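Local coordinates for protein ATP-dependent DNA helicase uvsW (Enterobacteria phage T4, PDB 1RIF) that couples ATP hydrolysis to 3'-5' unwinding of duplex DNA and drives branch migration in phage recombination-dependent repair, this chain holding its N-terminal part with the ATP-binding domain, at residues Lys94-Trp99 / Asp120-Gly125; Glu124-Arg129 / Ala146-Tyr151; Lys159-Val164 / Gln213-Gln218; Ala267-Tyr272 / Gly277-Pro282. The protein carries 1 engineered substitution. All blocks are in the same frame, centred on the assembly; numbering follows the deposited sequence.

Contact 1. Residues Lys94-Trp99 / Asp120-Gly125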
loop_
_atom_site.group_PDB
_atom_site.type_symbol
_atom_site.label_atom_id
_atom_site.label_comp_id
_atom_site.label_asym_id
_atom_site.label_seq_id
_atom_site.Cartn_x
_atom_site.Cartn_y
_atom_site.Cartn_z
ATOM N N LYS A 94 19.596 12.463 -7.948
ATOM C CA LYS A 94 21.050 12.335 -7.988
ATOM C C LYS A 94 21.540 11.311 -6.973
ATOM O O LYS A 94 22.359 10.443 -7.292
ATOM C CB LYS A 94 21.710 13.678 -7.687
ATOM C CG LYS A 94 23.212 13.691 -7.902
ATOM C CD LYS A 94 23.547 13.693 -9.395
ATOM C CE LYS A 94 25.061 13.742 -9.663
ATOM N NZ LYS A 94 25.741 14.991 -9.185
ATOM N N ASP A 95 21.047 11.411 -5.744
ATOM C CA ASP A 95 21.477 10.478 -4.717
ATOM C C ASP A 95 20.846 9.108 -4.912
ATOM O O ASP A 95 21.408 8.090 -4.491
ATOM C CB ASP A 95 21.178 11.030 -3.324
ATOM C CG ASP A 95 22.051 12.231 -2.979
ATOM O OD1 ASP A 95 23.274 12.181 -3.242
ATOM O OD2 ASP A 95 21.520 13.224 -2.443
ATOM N N PHE A 96 19.686 9.075 -5.561
ATOM C CA PHE A 96 19.033 7.804 -5.817
ATOM C C PHE A 96 19.899 7.039 -6.799
ATOM O O PHE A 96 20.188 5.863 -6.600
ATOM C CB PHE A 96 17.648 8.004 -6.435
ATOM C CG PHE A 96 16.983 6.721 -6.851
ATOM C CD1 PHE A 96 16.657 5.752 -5.912
ATOM C CD2 PHE A 96 16.677 6.484 -8.184
ATOM C CE1 PHE A 96 16.036 4.563 -6.292
ATOM C CE2 PHE A 96 16.054 5.299 -8.572
ATOM C CZ PHE A 96 15.733 4.338 -7.621
ATOM N N ASP A 97 20.315 7.710 -7.868
ATOM C CA ASP A 97 21.141 7.052 -8.864
ATOM C C ASP A 97 22.460 6.606 -8.259
ATOM O O ASP A 97 22.967 5.536 -8.602
ATOM C CB ASP A 97 21.360 7.962 -10.070
ATOM C CG ASP A 97 20.078 8.212 -10.848
ATOM O OD1 ASP A 97 19.252 7.275 -10.987
ATOM O OD2 ASP A 97 19.903 9.347 -11.335
ATOM N N GLU A 98 23.007 7.417 -7.352
ATOM C CA GLU A 98 24.250 7.071 -6.662
ATOM C C GLU A 98 24.021 5.777 -5.874
ATOM O O GLU A 98 24.836 4.854 -5.916
ATOM C CB GLU A 98 24.646 8.186 -5.697
ATOM C CG GLU A 98 25.914 8.929 -6.076
ATOM C CD GLU A 98 25.900 10.381 -5.581
ATOM O OE1 GLU A 98 25.765 10.599 -4.350
ATOM O OE2 GLU A 98 26.020 11.302 -6.427
ATOM N N TRP A 99 22.903 5.724 -5.155
ATOM C CA TRP A 99 22.549 4.549 -4.371
ATOM C C TRP A 99 22.429 3.318 -5.272
ATOM O O TRP A 99 22.929 2.243 -4.937
ATOM C CB TRP A 99 21.227 4.786 -3.646
ATOM C CG TRP A 99 20.709 3.585 -2.907
ATOM C CD1 TRP A 99 21.180 3.073 -1.735
ATOM C CD2 TRP A 99 19.616 2.747 -3.304
ATOM N NE1 TRP A 99 20.447 1.963 -1.371
ATOM C CE2 TRP A 99 19.481 1.741 -2.318
ATOM C CE3 TRP A 99 18.735 2.745 -4.400
ATOM C CZ2 TRP A 99 18.500 0.743 -2.393
ATOM C CZ3 TRP A 99 17.762 1.751 -4.473
ATOM C CH2 TRP A 99 17.653 0.765 -3.475
ATOM N N ASP A 120 12.672 4.528 -12.602
ATOM C CA ASP A 120 11.705 5.610 -12.467
ATOM C C ASP A 120 10.597 5.236 -11.476
ATOM O O ASP A 120 10.262 6.015 -10.582
ATOM C CB ASP A 120 11.079 5.945 -13.830
ATOM C CG ASP A 120 12.019 6.734 -14.739
ATOM O OD1 ASP A 120 13.094 7.173 -14.265
ATOM O OD2 ASP A 120 11.676 6.923 -15.930
ATOM N N ALA A 121 10.031 4.042 -11.642
ATOM C CA ALA A 121 8.957 3.567 -10.767
ATOM C C ALA A 121 9.397 3.543 -9.299
ATOM O O ALA A 121 8.669 4.017 -8.413
ATOM C CB ALA A 121 8.507 2.177 -11.204
ATOM N N VAL A 122 10.584 2.989 -9.047
ATOM C CA VAL A 122 11.125 2.910 -7.692
ATOM C C VAL A 122 11.333 4.307 -7.113
ATOM O O VAL A 122 10.969 4.573 -5.967
ATOM C CB VAL A 122 12.476 2.146 -7.665
ATOM C CG1 VAL A 122 13.141 2.311 -6.307
ATOM C CG2 VAL A 122 12.247 0.670 -7.957
ATOM N N PHE A 123 11.915 5.200 -7.910
ATOM C CA PHE A 123 12.156 6.566 -7.463
ATOM C C PHE A 123 10.837 7.280 -7.140
ATOM O O PHE A 123 10.719 7.941 -6.107
ATOM C CB PHE A 123 12.921 7.351 -8.530
ATOM C CG PHE A 123 13.224 8.768 -8.126
ATOM C CD1 PHE A 123 14.171 9.035 -7.139
ATOM C CD2 PHE A 123 12.538 9.832 -8.708
ATOM C CE1 PHE A 123 14.427 10.331 -6.733
ATOM C CE2 PHE A 123 12.786 11.139 -8.310
ATOM C CZ PHE A 123 13.731 11.391 -7.321
ATOM N N GLU A 124 9.857 7.146 -8.032
ATOM C CA GLU A 124 8.536 7.755 -7.853
ATOM C C GLU A 124 7.883 7.289 -6.553
ATOM O O GLU A 124 7.288 8.089 -5.819
ATOM C CB GLU A 124 7.608 7.368 -9.011
ATOM C CG GLU A 124 7.286 8.482 -9.980
ATOM C CD GLU A 124 6.370 9.542 -9.393
ATOM O OE1 GLU A 124 5.229 9.213 -8.997
ATOM O OE2 GLU A 124 6.798 10.713 -9.335
ATOM N N GLY A 125 7.992 5.988 -6.294
ATOM C CA GLY A 125 7.396 5.401 -5.106
ATOM C C GLY A 125 8.037 5.846 -3.817
ATOM O O GLY A 125 7.345 6.245 -2.874
#

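Contact 2. Residues Glu124-Arg129 / Ala146-Tyr151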
loop_
_atom_site.group_PDB
_atom_site.type_symbol
_atom_site.label_atom_id
_atom_site.label_comp_id
_atom_site.label_asym_id
_atom_site.label_seq_id
_atom_site.Cartn_x
_atom_site.Cartn_y
_atom_site.Cartn_z
ATOM N N GLU A 124 9.857 7.146 -8.032
ATOM C CA GLU A 124 8.536 7.755 -7.853
ATOM C C GLU A 124 7.883 7.289 -6.553
ATOM O O GLU A 124 7.288 8.089 -5.819
ATOM C CB GLU A 124 7.608 7.368 -9.011
ATOM C CG GLU A 124 7.286 8.482 -9.980
ATOM C CD GLU A 124 6.370 9.542 -9.393
ATOM O OE1 GLU A 124 5.229 9.213 -8.997
ATOM O OE2 GLU A 124 6.798 10.713 -9.335
ATOM N N GLY A 125 7.992 5.988 -6.294
ATOM C CA GLY A 125 7.396 5.401 -5.106
ATOM C C GLY A 125 8.037 5.846 -3.817
ATOM O O GLY A 125 7.345 6.245 -2.874
ATOM N N LEU A 126 9.365 5.787 -3.774
ATOM C CA LEU A 126 10.102 6.185 -2.586
ATOM C C LEU A 126 9.862 7.638 -2.187
ATOM O O LEU A 126 9.520 7.917 -1.042
ATOM C CB LEU A 126 11.595 5.939 -2.791
ATOM C CG LEU A 126 11.997 4.464 -2.897
ATOM C CD1 LEU A 126 13.519 4.359 -3.000
ATOM C CD2 LEU A 126 11.482 3.689 -1.686
ATOM N N VAL A 127 10.041 8.560 -3.129
ATOM C CA VAL A 127 9.844 9.981 -2.856
ATOM C C VAL A 127 8.444 10.298 -2.315
ATOM O O VAL A 127 8.291 10.995 -1.304
ATOM C CB VAL A 127 10.062 10.823 -4.123
ATOM C CG1 VAL A 127 9.700 12.268 -3.850
ATOM C CG2 VAL A 127 11.502 10.725 -4.565
ATOM N N ASN A 128 7.431 9.768 -2.991
ATOM C CA ASN A 128 6.050 10.010 -2.614
ATOM C C ASN A 128 5.481 9.078 -1.547
ATOM O O ASN A 128 4.329 9.225 -1.143
ATOM C CB ASN A 128 5.200 9.996 -3.876
ATOM C CG ASN A 128 5.631 11.063 -4.853
ATOM O OD1 ASN A 128 5.407 12.251 -4.622
ATOM N ND2 ASN A 128 6.278 10.650 -5.939
ATOM N N ARG A 129 6.295 8.128 -1.090
ATOM C CA ARG A 129 5.903 7.199 -0.026
ATOM C C ARG A 129 4.854 6.144 -0.364
ATOM O O ARG A 129 5.004 4.985 0.025
ATOM C CB ARG A 129 5.425 7.978 1.213
ATOM C CG ARG A 129 6.462 8.159 2.324
ATOM C CD ARG A 129 7.614 9.039 1.884
ATOM N NE ARG A 129 8.618 9.268 2.931
ATOM C CZ ARG A 129 8.470 10.083 3.978
ATOM N NH1 ARG A 129 7.347 10.771 4.161
ATOM N NH2 ARG A 129 9.469 10.239 4.829
ATOM N N ALA A 146 11.949 -5.585 -5.062
ATOM C CA ALA A 146 13.210 -5.871 -4.363
ATOM C C ALA A 146 13.969 -4.578 -4.068
ATOM O O ALA A 146 14.514 -4.408 -2.982
ATOM C CB ALA A 146 14.087 -6.799 -5.203
ATOM N N LEU A 147 14.005 -3.667 -5.035
ATOM C CA LEU A 147 14.709 -2.400 -4.844
ATOM C C LEU A 147 14.034 -1.542 -3.777
ATOM O O LEU A 147 14.701 -0.917 -2.953
ATOM C CB LEU A 147 14.804 -1.645 -6.174
ATOM C CG LEU A 147 15.779 -2.320 -7.139
ATOM C CD1 LEU A 147 15.807 -1.605 -8.479
ATOM C CD2 LEU A 147 17.156 -2.305 -6.501
ATOM N N LEU A 148 12.706 -1.519 -3.799
ATOM C CA LEU A 148 11.928 -0.772 -2.822
ATOM C C LEU A 148 12.184 -1.319 -1.408
ATOM O O LEU A 148 12.383 -0.545 -0.475
ATOM C CB LEU A 148 10.438 -0.869 -3.170
ATOM C CG LEU A 148 9.977 0.011 -4.327
ATOM C CD1 LEU A 148 8.614 -0.467 -4.785
ATOM C CD2 LEU A 148 9.932 1.468 -3.894
ATOM N N ALA A 149 12.187 -2.645 -1.255
ATOM C CA ALA A 149 12.440 -3.265 0.050
ATOM C C ALA A 149 13.897 -3.044 0.513
ATOM O O ALA A 149 14.142 -2.774 1.689
ATOM C CB ALA A 149 12.111 -4.758 -0.003
ATOM N N ARG A 150 14.851 -3.158 -0.416
ATOM C CA ARG A 150 16.278 -2.928 -0.136
ATOM C C ARG A 150 16.463 -1.515 0.429
ATOM O O ARG A 150 17.127 -1.312 1.444
ATOM C CB ARG A 150 17.090 -2.998 -1.431
ATOM C CG ARG A 150 18.470 -3.627 -1.338
ATOM C CD ARG A 150 19.290 -3.240 -0.125
ATOM N NE ARG A 150 19.858 -4.463 0.436
ATOM C CZ ARG A 150 21.051 -4.571 1.013
ATOM N NH1 ARG A 150 21.848 -3.522 1.130
ATOM N NH2 ARG A 150 21.450 -5.754 1.457
ATOM N N TYR A 151 15.898 -0.534 -0.271
ATOM C CA TYR A 151 15.996 0.850 0.150
ATOM C C TYR A 151 15.494 1.012 1.570
ATOM O O TYR A 151 16.170 1.596 2.402
ATOM C CB TYR A 151 15.174 1.756 -0.763
ATOM C CG TYR A 151 15.204 3.197 -0.319
ATOM C CD1 TYR A 151 16.203 4.062 -0.765
ATOM C CD2 TYR A 151 14.282 3.679 0.615
ATOM C CE1 TYR A 151 16.289 5.369 -0.289
ATOM C CE2 TYR A 151 14.361 4.982 1.097
ATOM C CZ TYR A 151 15.366 5.821 0.642
ATOM O OH TYR A 151 15.454 7.111 1.117
#

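Contact 3. Residues Lys159-Val164 / Gln213-Gln218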
loop_
_atom_site.group_PDB
_atom_site.type_symbol
_atom_site.label_atom_id
_atom_site.label_comp_id
_atom_site.label_asym_id
_atom_site.label_seq_id
_atom_site.Cartn_x
_atom_site.Cartn_y
_atom_site.Cartn_z
ATOM N N LYS A 159 9.788 -3.565 9.494
ATOM C CA LYS A 159 9.781 -4.726 8.616
ATOM C C LYS A 159 9.049 -4.385 7.331
ATOM O O LYS A 159 8.396 -3.340 7.232
ATOM C CB LYS A 159 9.095 -5.910 9.287
ATOM C CG LYS A 159 9.939 -6.600 10.334
ATOM C CD LYS A 159 9.231 -7.838 10.828
ATOM C CE LYS A 159 10.088 -8.626 11.797
ATOM N NZ LYS A 159 9.334 -9.811 12.288
ATOM N N ILE A 160 9.168 -5.276 6.350
ATOM C CA ILE A 160 8.521 -5.105 5.052
ATOM C C ILE A 160 7.549 -6.269 4.816
ATOM O O ILE A 160 7.929 -7.442 4.947
ATOM C CB ILE A 160 9.558 -5.074 3.886
ATOM C CG1 ILE A 160 10.635 -4.013 4.152
ATOM C CG2 ILE A 160 8.856 -4.759 2.574
ATOM C CD1 ILE A 160 12.023 -4.600 4.417
ATOM N N LEU A 161 6.295 -5.935 4.497
ATOM C CA LEU A 161 5.260 -6.937 4.226
ATOM C C LEU A 161 4.995 -6.918 2.732
ATOM O O LEU A 161 4.693 -5.864 2.166
ATOM C CB LEU A 161 3.947 -6.597 4.942
ATOM C CG LEU A 161 2.913 -7.688 5.279
ATOM C CD1 LEU A 161 1.529 -7.090 5.123
ATOM C CD2 LEU A 161 3.043 -8.910 4.401
ATOM N N ILE A 162 5.110 -8.080 2.096
ATOM C CA ILE A 162 4.858 -8.197 0.673
ATOM C C ILE A 162 3.727 -9.200 0.508
ATOM O O ILE A 162 3.838 -10.336 0.953
ATOM C CB ILE A 162 6.116 -8.681 -0.064
ATOM C CG1 ILE A 162 7.291 -7.771 0.300
ATOM C CG2 ILE A 162 5.889 -8.655 -1.586
ATOM C CD1 ILE A 162 8.596 -8.223 -0.279
ATOM N N ILE A 163 2.634 -8.768 -0.116
ATOM C CA ILE A 163 1.464 -9.626 -0.328
ATOM C C ILE A 163 1.405 -10.082 -1.790
ATOM O O ILE A 163 1.425 -9.265 -2.699
ATOM C CB ILE A 163 0.145 -8.865 0.040
ATOM C CG1 ILE A 163 0.234 -8.337 1.482
ATOM C CG2 ILE A 163 -1.076 -9.791 -0.107
ATOM C CD1 ILE A 163 -0.989 -7.531 1.956
ATOM N N VAL A 164 1.348 -11.388 -2.015
ATOM C CA VAL A 164 1.286 -11.909 -3.377
ATOM C C VAL A 164 -0.010 -12.695 -3.563
ATOM O O VAL A 164 -0.617 -13.134 -2.587
ATOM C CB VAL A 164 2.525 -12.811 -3.721
ATOM C CG1 VAL A 164 3.804 -11.987 -3.637
ATOM C CG2 VAL A 164 2.582 -14.025 -2.802
ATOM N N GLN A 213 -5.194 -14.217 1.986
ATOM C CA GLN A 213 -5.937 -15.110 2.866
ATOM C C GLN A 213 -5.211 -15.417 4.170
ATOM O O GLN A 213 -5.846 -15.627 5.198
ATOM C CB GLN A 213 -6.314 -16.405 2.139
ATOM C CG GLN A 213 -5.234 -17.453 2.040
ATOM C CD GLN A 213 -5.812 -18.808 1.674
ATOM O OE1 GLN A 213 -6.750 -19.271 2.314
ATOM N NE2 GLN A 213 -5.260 -19.446 0.645
ATOM N N THR A 214 -3.884 -15.442 4.133
ATOM C CA THR A 214 -3.111 -15.695 5.340
ATOM C C THR A 214 -3.064 -14.412 6.150
ATOM O O THR A 214 -3.400 -14.392 7.330
ATOM C CB THR A 214 -1.669 -16.102 5.010
ATOM O OG1 THR A 214 -1.666 -17.415 4.441
ATOM C CG2 THR A 214 -0.807 -16.085 6.269
ATOM N N VAL A 215 -2.644 -13.344 5.483
ATOM C CA VAL A 215 -2.504 -12.027 6.078
ATOM C C VAL A 215 -3.745 -11.514 6.813
ATOM O O VAL A 215 -3.637 -10.974 7.914
ATOM C CB VAL A 215 -2.070 -11.016 4.987
ATOM C CG1 VAL A 215 -2.264 -9.594 5.461
ATOM C CG2 VAL A 215 -0.616 -11.264 4.624
ATOM N N VAL A 216 -4.916 -11.682 6.213
ATOM C CA VAL A 216 -6.158 -11.220 6.824
ATOM C C VAL A 216 -6.454 -11.883 8.182
ATOM O O VAL A 216 -7.166 -11.314 9.012
ATOM C CB VAL A 216 -7.354 -11.449 5.857
ATOM C CG1 VAL A 216 -8.666 -11.273 6.592
ATOM C CG2 VAL A 216 -7.287 -10.458 4.698
ATOM N N LYS A 217 -5.897 -13.070 8.408
ATOM C CA LYS A 217 -6.100 -13.809 9.658
ATOM C C LYS A 217 -5.098 -13.458 10.752
ATOM O O LYS A 217 -4.948 -14.197 11.717
ATOM C CB LYS A 217 -6.022 -15.315 9.406
ATOM C CG LYS A 217 -7.009 -15.801 8.368
ATOM C CD LYS A 217 -6.994 -17.309 8.226
ATOM C CE LYS A 217 -5.657 -17.821 7.737
ATOM N NZ LYS A 217 -5.789 -19.221 7.221
ATOM N N GLN A 218 -4.408 -12.335 10.604
ATOM C CA GLN A 218 -3.421 -11.923 11.590
ATOM C C GLN A 218 -3.995 -10.862 12.519
ATOM O O GLN A 218 -4.844 -10.065 12.117
ATOM C CB GLN A 218 -2.179 -11.373 10.884
ATOM C CG GLN A 218 -0.914 -12.178 11.134
ATOM C CD GLN A 218 -0.976 -13.589 10.579
ATOM O OE1 GLN A 218 -0.163 -14.437 10.933
ATOM N NE2 GLN A 218 -1.936 -13.843 9.699
#

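Contact 4. Residues Ala267-Tyr272 / Gly277-Pro282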
loop_
_atom_site.group_PDB
_atom_site.type_symbol
_atom_site.label_atom_id
_atom_site.label_comp_id
_atom_site.label_asym_id
_atom_site.label_seq_id
_atom_site.Cartn_x
_atom_site.Cartn_y
_atom_site.Cartn_z
ATOM N N ALA A 267 -16.626 0.986 -9.105
ATOM C CA ALA A 267 -17.090 1.843 -8.009
ATOM C C ALA A 267 -16.122 1.948 -6.822
ATOM O O ALA A 267 -16.001 3.009 -6.200
ATOM C CB ALA A 267 -18.453 1.351 -7.516
ATOM N N ASN A 268 -15.426 0.854 -6.526
ATOM C CA ASN A 268 -14.504 0.809 -5.401
ATOM C C ASN A 268 -13.072 1.293 -5.629
ATOM O O ASN A 268 -12.256 1.223 -4.711
ATOM C CB ASN A 268 -14.469 -0.612 -4.834
ATOM C CG ASN A 268 -14.032 -1.644 -5.859
ATOM O OD1 ASN A 268 -14.106 -2.847 -5.607
ATOM N ND2 ASN A 268 -13.568 -1.183 -7.017
ATOM N N ILE A 269 -12.754 1.781 -6.829
ATOM C CA ILE A 269 -11.396 2.271 -7.099
ATOM C C ILE A 269 -10.912 3.172 -5.962
ATOM O O ILE A 269 -9.720 3.256 -5.666
ATOM C CB ILE A 269 -11.326 3.088 -8.417
ATOM C CG1 ILE A 269 -9.908 3.626 -8.630
ATOM C CG2 ILE A 269 -12.315 4.251 -8.374
ATOM C CD1 ILE A 269 -8.856 2.550 -8.823
ATOM N N MET A 270 -11.866 3.838 -5.325
ATOM C CA MET A 270 -11.591 4.754 -4.233
ATOM C C MET A 270 -10.864 4.120 -3.037
ATOM O O MET A 270 -9.999 4.754 -2.434
ATOM C CB MET A 270 -12.908 5.388 -3.789
ATOM C CG MET A 270 -12.764 6.604 -2.913
ATOM S SD MET A 270 -14.298 7.550 -2.857
ATOM C CE MET A 270 -13.785 9.092 -3.655
ATOM N N GLN A 271 -11.192 2.879 -2.688
ATOM C CA GLN A 271 -10.517 2.273 -1.550
ATOM C C GLN A 271 -9.173 1.636 -1.875
ATOM O O GLN A 271 -8.473 1.171 -0.976
ATOM C CB GLN A 271 -11.423 1.274 -0.812
ATOM C CG GLN A 271 -11.881 0.078 -1.587
ATOM C CD GLN A 271 -12.645 -0.911 -0.704
ATOM O OE1 GLN A 271 -13.347 -1.787 -1.209
ATOM N NE2 GLN A 271 -12.497 -0.781 0.620
ATOM N N TYR A 272 -8.802 1.620 -3.153
ATOM C CA TYR A 272 -7.504 1.078 -3.528
ATOM C C TYR A 272 -6.510 2.229 -3.423
ATOM O O TYR A 272 -5.364 2.027 -3.034
ATOM C CB TYR A 272 -7.529 0.476 -4.944
ATOM C CG TYR A 272 -8.362 -0.795 -5.036
ATOM C CD1 TYR A 272 -9.757 -0.733 -5.108
ATOM C CD2 TYR A 272 -7.763 -2.058 -4.984
ATOM C CE1 TYR A 272 -10.535 -1.895 -5.119
ATOM C CE2 TYR A 272 -8.531 -3.225 -4.995
ATOM C CZ TYR A 272 -9.920 -3.134 -5.061
ATOM O OH TYR A 272 -10.699 -4.275 -5.050
ATOM N N GLY A 277 -2.386 4.741 -2.271
ATOM C CA GLY A 277 -1.921 6.027 -2.769
ATOM C C GLY A 277 -2.326 6.299 -4.209
ATOM O O GLY A 277 -2.932 5.455 -4.875
ATOM N N GLU A 278 -1.987 7.484 -4.703
ATOM C CA GLU A 278 -2.325 7.850 -6.074
ATOM C C GLU A 278 -1.668 6.952 -7.108
ATOM O O GLU A 278 -0.618 6.357 -6.861
ATOM C CB GLU A 278 -1.946 9.304 -6.354
ATOM C CG GLU A 278 -3.066 10.275 -6.063
ATOM C CD GLU A 278 -2.718 11.245 -4.960
ATOM O OE1 GLU A 278 -1.729 11.992 -5.126
ATOM O OE2 GLU A 278 -3.433 11.264 -3.932
ATOM N N ILE A 279 -2.295 6.872 -8.275
ATOM C CA ILE A 279 -1.809 6.040 -9.364
ATOM C C ILE A 279 -0.663 6.683 -10.132
ATOM O O ILE A 279 -0.658 7.890 -10.360
ATOM C CB ILE A 279 -2.944 5.745 -10.350
ATOM C CG1 ILE A 279 -4.066 4.988 -9.634
ATOM C CG2 ILE A 279 -2.409 4.975 -11.541
ATOM C CD1 ILE A 279 -5.325 4.798 -10.464
ATOM N N PHE A 280 0.309 5.867 -10.527
ATOM C CA PHE A 280 1.456 6.337 -11.297
ATOM C C PHE A 280 1.742 5.397 -12.465
ATOM O O PHE A 280 1.986 4.206 -12.263
ATOM C CB PHE A 280 2.708 6.422 -10.426
ATOM C CG PHE A 280 3.988 6.557 -11.219
ATOM C CD1 PHE A 280 4.274 7.728 -11.920
ATOM C CD2 PHE A 280 4.894 5.499 -11.290
ATOM C CE1 PHE A 280 5.441 7.839 -12.680
ATOM C CE2 PHE A 280 6.061 5.601 -12.047
ATOM C CZ PHE A 280 6.334 6.770 -12.741
ATOM N N LYS A 281 1.707 5.934 -13.686
ATOM C CA LYS A 281 2.000 5.136 -14.874
ATOM C C LYS A 281 3.276 5.642 -15.533
ATOM O O LYS A 281 3.343 6.796 -15.951
ATOM C CB LYS A 281 0.850 5.194 -15.883
ATOM C CG LYS A 281 1.102 4.307 -17.097
ATOM C CD LYS A 281 -0.114 4.147 -17.990
ATOM C CE LYS A 281 0.162 3.098 -19.070
ATOM N NZ LYS A 281 -1.028 2.813 -19.928
ATOM N N PRO A 282 4.306 4.782 -15.635
ATOM C CA PRO A 282 5.603 5.111 -16.240
ATOM C C PRO A 282 5.558 5.246 -17.766
ATOM O O PRO A 282 4.437 5.354 -18.312
ATOM C CB PRO A 282 6.492 3.960 -15.776
ATOM C CG PRO A 282 5.546 2.808 -15.804
ATOM C CD PRO A 282 4.304 3.388 -15.150
ATOM O OXT PRO A 282 6.643 5.260 -18.396
#

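Contact 1. Residues Lys94-Trp99 / Asp120-Gly125
F96 reaches from helix 93-101 to V122 and F123 on helix 116-128, and these three side chains carry the contact. The CB of F123 lies over one face of the F96 ring, set toward its rim. It stands 4.1 Å from the centroid of the F96 ring and 26° off the normal, a CH-pi contact. The two phenyl rings are neither stacked nor edge-to-face: their planes are turned 46° against each other with centroids 5.4 Å apart, and CD1 of F123 comes 3.7 Å from CG of F96. At the far end of the ring, CZ of F96 meets CG1 of V122 at 3.5 Å, this methyl approaching obliquely. V122 and F96 cross nearly at right angles. The F96 ring swings out toward the other helix because its CG stands anti to the backbone N (chi1 174°), while CG of F123 takes the same position on its own helix and so brings CD1 to CG and CB of F96.

Outside this apolar centre, L91 touches both phenylalanines. R93 ties the two helices together with charge: its NE makes a salt bridge to OD1 of D97 and its NH1 another to OD1 of D120, so that the two carboxylates, 7.0 Å apart between these OD1 atoms, share one guanidinium group.

Helix 93-101 thus docks on helix 116-128 of the ATP-binding domain. Helix 141-155 packs nearby, with I144 and L147 touching V122, R150 touching W99 and E154 accepting from W99 NE1.

Contact 2. Residues Glu124-Arg129 / Ala146-Tyr151
With its CG beside the backbone N (chi1 -67°), L126 sends both methyls toward helix 141-155, where Y151, whose CG is anti to its own N (chi1 177°), turns a ring face to CD1. This methyl sits over the face, 3.6 Å from the centroid of the Y151 ring and 23° off the normal, in a close CH-pi contact. It lies nearest to CG of Y151, at 3.4 Å. The second methyl reaches both partners: CD2 of L126 is 3.6 Å from CD2 of Y151 and 3.5 Å from CD2 of L148, the latter tighter than ordinary van der Waals contact. The two leucines run antiparallel past one another.

On helix 116-128, ND2 of N128 donates to O of E124 at 2.8 Å. This bond holds the carboxamide against the carbonyl O of E124, which also accepts N128 N.

What joins the two helices of the RecA-like domain here is apolar contact, with a methyl over a ring face, all three residues being buried. The one polar atom among their side chains, the hydroxyl of Y151, is hydrogen-bonded to OE1 of E89, while the ring face takes the leucine methyl.

Contact 3. Residues Lys159-Val164 / Gln213-Gln218
V215 meets L161 and I163 with methyl groups alone: neither a ring nor an amide plane lies between them, and the flat side chains stand around the contact instead. F223, from a loop, touches V215 and also Q218, and F226 of the neighbouring strand 226-232 touches L161.

Within the trio, each methyl of V215 has its own partner. CG2 of V215 lies 4.4 Å from CD2 of L161, and CG1 of V215 lies 4.3 Å from CD1 of I163. L161 and I163 are two residues apart on strand 159-163, whereas the CB of the intervening I162 points away, to a side where M173 and F177 of helix 167-180 touch it. I163 reaches V215 through an extended chain (chi2 178°) that carries CD1 nearer than its CB direction would suggest. These are loose van der Waals contacts, and I245 of helix 239-245 also packs on V215. A type I turn runs from V215 to Q218.

Strand 159-163 runs parallel between strands 207-210 and 226-232, bonded by its backbone to both. An interior parallel strand with helices 167-180 and 212-215 packed against its alternate residues is the alpha/beta layering of the RecA-like, P-loop helicase fold.

Contact 4. Residues Ala267-Tyr272 / Gly277-Pro282
I269 and I279 make the one side-chain contact between helix 269-276 and strand 278-280, and it is the looser end of the interface: CD1 of I269 stands 4.5 Å from CD1 of I279. I269 has CG1 anti to its backbone N (chi1 178°) but its CD1 turned back at CG1 (chi2 64°), whereas I279 has a straight CG1-CD1 arm (chi2 172°). Both isoleucines are only partly buried, and a magnesium ion lies about 5 Å from the side chain of I279. I279 also touches I132 of strand 130-133 and L262 of a loop.

The other end of the contact is buried, and it is made by backbone. Here Y272 and G277 face each other, with O of Y272 4.1 Å from N of G277, too far for a hydrogen bond. G277 leaves the helix with positive phi, at backbone angles where a CB would be jammed against the carbonyl O of the preceding residue, which calls for glycine; it leads on toward strand 278-280, which pairs in parallel with strand 130-133. The ring of Y272 leads away from the strand; its hydroxyl is hydrogen-bonded to O of A237 and to NH1 of R263, and a gold ion lies about 4 Å from its side chain.

Chemically, then, the two segments share a weak apolar touch and no polar link, while the hydrogen bonds of Y272 tie the helix to other parts of the domain.

Contacts 1 and 2 form one continuous helical layer: their centres are 8 Å apart, they share E124 and G125 on helix 116-128, and CH2 of W99 comes 3.4 Å from O of L147. Contact 4 joins this layer through the edge strand, CE1 of F280 lying 3.3 Å from CG of E124. Contact 3 lies on an interior strand of the same sheet, on the opposite side of the chain's centre from contact 4, and touches contact 2 where I160 meets A149. In the predicted ATP-binding segment 135-142, which carries the engineered substitution, the side chain of L135 is about 8 Å from those of V122 and L148 and 9 Å from that of I279; R141 is about 12 Å from I163, between side chains.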